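Long-range contact in 4-alpha-glucanotransferase (Streptococcus agalactiae, PDB 6M6T), which is an amylomaltase of the TIM-barrel clan that binds glycan ligands: residues Gly300-Trp305 with Tyr347-Ala352. Sequence-based numbering, arbitrary orientation.
With AC1 (4,6-dideoxy-4-{[(1S,4R,5S,6S)-4,5,6-trihydroxy-3-(hydroxymethyl)cyclohex-2-en-1-yl]amino}-alpha-D-glucopyranose), chain J.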
ATOM      1  N   GLY A 300      -3.971   8.376  13.377  1.00 43.75           N
ATOM      2  CA  GLY A 300      -3.400   9.653  12.995  1.00 46.51           C
ATOM      3  C   GLY A 300      -4.410  10.733  12.684  1.00 44.95           C
ATOM      4  O   GLY A 300      -4.017  11.905  12.591  1.00 43.36           O
ATOM      5  N   PHE A 301      -5.689  10.381  12.511  1.00 44.85           N
ATOM      6  CA  PHE A 301      -6.717  11.393  12.292  1.00 44.58           C
ATOM      7  C   PHE A 301      -7.371  11.859  13.585  1.00 43.35           C
ATOM      8  O   PHE A 301      -8.088  12.861  13.572  1.00 42.34           O
ATOM      9  CB  PHE A 301      -7.761  10.872  11.296  1.00 41.05           C
ATOM     10  CG  PHE A 301      -7.204  10.706   9.923  1.00 42.15           C
ATOM     11  CD1 PHE A 301      -7.167  11.780   9.046  1.00 43.03           C
ATOM     12  CD2 PHE A 301      -6.644   9.498   9.526  1.00 46.22           C
ATOM     13  CE1 PHE A 301      -6.611  11.649   7.779  1.00 45.37           C
ATOM     14  CE2 PHE A 301      -6.091   9.352   8.257  1.00 45.52           C
ATOM     15  CZ  PHE A 301      -6.077  10.427   7.383  1.00 47.18           C
ATOM     16  N   SER A 302      -7.125  11.179  14.704  1.00 45.07           N
ATOM     17  CA  SER A 302      -7.556  11.657  16.010  1.00 48.02           C
ATOM     18  C   SER A 302      -6.413  12.300  16.790  1.00 50.38           C
ATOM     19  O   SER A 302      -6.557  13.413  17.305  1.00 49.03           O
ATOM     20  CB  SER A 302      -8.173  10.503  16.815  1.00 45.29           C
ATOM     21  OG  SER A 302      -7.173   9.677  17.403  1.00 48.34           O
ATOM     22  N   ASP A 303      -5.277  11.613  16.877  1.00 49.11           N
ATOM     23  CA  ASP A 303      -4.111  12.053  17.639  1.00 48.43           C
ATOM     24  C   ASP A 303      -2.901  11.395  16.992  1.00 49.88           C
ATOM     25  O   ASP A 303      -2.802  10.165  17.014  1.00 47.82           O
ATOM     26  CB  ASP A 303      -4.197  11.628  19.116  1.00 45.96           C
ATOM     27  CG  ASP A 303      -5.237  12.407  19.917  1.00 55.26           C
ATOM     28  OD1 ASP A 303      -5.070  13.642  20.047  1.00 52.31           O
ATOM     29  OD2 ASP A 303      -6.198  11.773  20.453  1.00 54.04           O
ATOM     30  N   TYR A 304      -1.983  12.182  16.428  1.00 49.75           N
ATOM     31  CA  TYR A 304      -0.764  11.621  15.847  1.00 49.16           C
ATOM     32  C   TYR A 304       0.448  11.912  16.727  1.00 50.04           C
ATOM     33  O   TYR A 304       0.492  12.901  17.468  1.00 48.02           O
ATOM     34  CB  TYR A 304      -0.490  12.144  14.429  1.00 47.69           C
ATOM     35  CG  TYR A 304      -0.211  13.614  14.402  1.00 49.67           C
ATOM     36  CD1 TYR A 304      -1.259  14.523  14.428  1.00 54.15           C
ATOM     37  CD2 TYR A 304       1.089  14.106  14.387  1.00 46.32           C
ATOM     38  CE1 TYR A 304      -1.034  15.878  14.425  1.00 53.89           C
ATOM     39  CE2 TYR A 304       1.325  15.476  14.394  1.00 45.99           C
ATOM     40  CZ  TYR A 304       0.254  16.349  14.401  1.00 46.93           C
ATOM     41  OH  TYR A 304       0.420  17.704  14.400  1.00 52.67           O
ATOM     42  N   TRP A 305       1.434  11.028  16.636  1.00 46.63           N
ATOM     43  CA  TRP A 305       2.665  11.154  17.400  1.00 50.02           C
ATOM     44  C   TRP A 305       3.684  11.956  16.599  1.00 53.27           C
ATOM     45  O   TRP A 305       3.937  11.651  15.430  1.00 46.90           O
ATOM     46  CB  TRP A 305       3.209   9.771  17.734  1.00 47.47           C
ATOM     47  CG  TRP A 305       4.464   9.801  18.511  1.00 55.87           C
ATOM     48  CD1 TRP A 305       5.732   9.687  18.023  1.00 54.84           C
ATOM     49  CD2 TRP A 305       4.587   9.946  19.929  1.00 52.87           C
ATOM     50  NE1 TRP A 305       6.636   9.744  19.053  1.00 56.03           N
ATOM     51  CE2 TRP A 305       5.958   9.902  20.233  1.00 52.11           C
ATOM     52  CE3 TRP A 305       3.669  10.106  20.970  1.00 51.80           C
ATOM     53  CZ2 TRP A 305       6.435  10.013  21.533  1.00 56.35           C
ATOM     54  CZ3 TRP A 305       4.143  10.218  22.260  1.00 52.84           C
ATOM     55  CH2 TRP A 305       5.514  10.169  22.532  1.00 57.08           C
ATOM     56  N   TYR A 347      -2.982   2.104  20.107  1.00 51.07           N
ATOM     57  CA  TYR A 347      -3.099   3.417  20.743  1.00 48.81           C
ATOM     58  C   TYR A 347      -4.536   3.906  20.732  1.00 51.48           C
ATOM     59  O   TYR A 347      -4.810   5.102  20.600  1.00 53.50           O
ATOM     60  CB  TYR A 347      -2.161   4.438  20.081  1.00 50.30           C
ATOM     61  CG  TYR A 347      -0.757   3.896  19.872  1.00 54.46           C
ATOM     62  CD1 TYR A 347       0.185   3.943  20.888  1.00 58.38           C
ATOM     63  CD2 TYR A 347      -0.387   3.312  18.670  1.00 51.87           C
ATOM     64  CE1 TYR A 347       1.447   3.430  20.709  1.00 61.41           C
ATOM     65  CE2 TYR A 347       0.856   2.792  18.493  1.00 50.31           C
ATOM     66  CZ  TYR A 347       1.773   2.856  19.502  1.00 59.94           C
ATOM     67  OH  TYR A 347       3.026   2.341  19.301  1.00 63.56           O
ATOM     68  N   ILE A 348      -5.469   2.969  20.859  1.00 53.65           N
ATOM     69  CA  ILE A 348      -6.882   3.320  20.823  1.00 57.44           C
ATOM     70  C   ILE A 348      -7.260   4.025  22.124  1.00 55.01           C
ATOM     71  O   ILE A 348      -7.002   3.528  23.225  1.00 49.35           O
ATOM     72  CB  ILE A 348      -7.749   2.077  20.576  1.00 58.06           C
ATOM     73  CG1 ILE A 348      -7.591   1.623  19.114  1.00 67.00           C
ATOM     74  CG2 ILE A 348      -9.210   2.360  20.930  1.00 57.45           C
ATOM     75  CD1 ILE A 348      -8.601   0.569  18.653  1.00 63.81           C
ATOM     76  N   ASP A 349      -7.822   5.217  21.990  1.00 48.89           N
ATOM     77  CA  ASP A 349      -8.418   5.963  23.077  1.00 55.31           C
ATOM     78  C   ASP A 349      -9.785   6.417  22.591  1.00 55.66           C
ATOM     79  O   ASP A 349     -10.104   6.297  21.403  1.00 53.59           O
ATOM     80  CB  ASP A 349      -7.528   7.150  23.512  1.00 61.07           C
ATOM     81  CG  ASP A 349      -7.555   8.324  22.523  1.00 59.22           C
ATOM     82  OD1 ASP A 349      -7.118   8.161  21.362  1.00 59.90           O
ATOM     83  OD2 ASP A 349      -8.026   9.419  22.918  1.00 61.70           O
ATOM     84  N   GLU A 350     -10.600   6.931  23.519  1.00 47.06           N
ATOM     85  CA  GLU A 350     -12.001   7.177  23.201  1.00 48.44           C
ATOM     86  C   GLU A 350     -12.191   8.243  22.126  1.00 48.00           C
ATOM     87  O   GLU A 350     -13.272   8.319  21.534  1.00 54.40           O
ATOM     88  CB  GLU A 350     -12.787   7.507  24.484  1.00 55.60           C
ATOM     89  CG  GLU A 350     -13.625   6.297  24.998  1.00 66.12           C
ATOM     90  CD  GLU A 350     -12.792   5.236  25.751  1.00 69.71           C
ATOM     91  OE1 GLU A 350     -13.356   4.180  26.120  1.00 74.12           O
ATOM     92  OE2 GLU A 350     -11.586   5.445  25.983  1.00 67.33           O
ATOM     93  N   ARG A 351     -11.176   9.055  21.840  1.00 56.17           N
ATOM     94  CA  ARG A 351     -11.282   9.938  20.673  1.00 57.53           C
ATOM     95  C   ARG A 351     -11.293   9.138  19.370  1.00 48.03           C
ATOM     96  O   ARG A 351     -12.075   9.434  18.454  1.00 44.15           O
ATOM     97  CB  ARG A 351     -10.144  10.964  20.662  1.00 54.09           C
ATOM     98  CG  ARG A 351     -10.374  12.121  21.613  1.00 45.70           C
ATOM     99  CD  ARG A 351      -9.157  13.086  21.721  1.00 48.51           C
ATOM    100  NE  ARG A 351      -9.506  14.201  22.593  1.00 39.85           N
ATOM    101  CZ  ARG A 351     -10.348  15.166  22.248  1.00 45.23           C
ATOM    102  NH1 ARG A 351     -10.887  15.185  21.031  1.00 43.92           N
ATOM    103  NH2 ARG A 351     -10.650  16.121  23.116  1.00 47.02           N
ATOM    104  N   ALA A 352     -10.455   8.097  19.289  1.00 46.86           N
ATOM    105  CA  ALA A 352     -10.428   7.229  18.110  1.00 53.07           C
ATOM    106  C   ALA A 352     -11.715   6.417  17.962  1.00 52.10           C
ATOM    107  O   ALA A 352     -12.223   6.227  16.840  1.00 50.98           O
ATOM    108  CB  ALA A 352      -9.222   6.291  18.184  1.00 51.77           C
TER
HETATM  109  C1  AC1 J   2       0.917  -2.964  18.706  1.00 81.65           C
HETATM  110  O2  AC1 J   2       2.481  -1.433  19.754  1.00 78.38           O
HETATM  111  C2  AC1 J   2       2.091  -2.008  18.495  1.00 78.11           C
HETATM  112  C4A AC1 J   2       0.250   1.130  12.186  1.00 67.27           C
HETATM  113  C3  AC1 J   2       1.645  -0.883  17.609  1.00 68.79           C
HETATM  114  O3  AC1 J   2       2.766  -0.023  17.444  1.00 73.77           O
HETATM  115  C4  AC1 J   2       1.190  -1.432  16.256  1.00 73.11           C
HETATM  116  N4A AC1 J   2       0.631  -0.379  15.404  1.00 70.29           N
HETATM  117  C5  AC1 J   2       0.094  -2.462  16.434  1.00 72.54           C
HETATM  118  O5  AC1 J   2       0.485  -3.498  17.390  1.00 74.56           O
HETATM  119  C6  AC1 J   2      -0.238  -3.043  15.043  1.00 60.50           C
HETATM  120  C1B AC1 J   2       1.610   0.409  14.644  1.00 68.08           C
HETATM  121  C2B AC1 J   2       0.963   1.736  14.399  1.00 65.36           C
HETATM  122  O2B AC1 J   2       0.513   2.217  15.666  1.00 75.18           O
HETATM  123  C3B AC1 J   2      -0.244   1.525  13.523  1.00 61.28           C
HETATM  124  O3B AC1 J   2      -0.945   2.747  13.343  1.00 61.21           O
HETATM  125  O4  AC1 J   2      -0.883   0.827  11.345  1.00 65.60           O
HETATM  126  C5B AC1 J   2       1.155   0.059  12.277  1.00 68.53           C
HETATM  127  C7B AC1 J   2       1.856  -0.247  13.444  1.00 70.44           C
HETATM  128  C6B AC1 J   2       1.428  -0.742  11.021  1.00 65.92           C
HETATM  129  O6B AC1 J   2       0.230  -0.697  10.242  1.00 68.61           O
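S302, next to D303 of strand 303-308, faces the first turn of helix 350-359 and with A352 forms the buried part of the contact, giving up the most surface to the other segment. Its OG, in the crowded position between backbone N and carbonyl carbon (chi1 80°), lies 4.0 Å from A352 CB. The hydroxyl itself is hydrogen-bonded to the carbonyl of K299, so it meets the helix by van der Waals contact.

The outer side, with D303 and D349 partly exposed and R351 exposed, is polar, yet neither salt bridge nor hydrogen bond joins the segments. D303 reaches across the aliphatic part of R351, its OD2 3.5 Å from R351 CD; the opposite charges do not meet. D303 OD2 also comes within 3.8 Å of D349 OD1, a crowding of like charges that the arginine may partly offset. D349 is the helix N-cap, its OD2 accepting a weak bond from R351 N.

Y347, which does not touch 300-305, hydrogen-bonds through OH to P250 O and to O3 of AC1. S302 and D303, meeting D349, R351 and A352, link the start of helix 350-359, after barrel strand 340-342, to the antiparallel sheet, where strand 303-308 runs between strands 245-249 and 319-321.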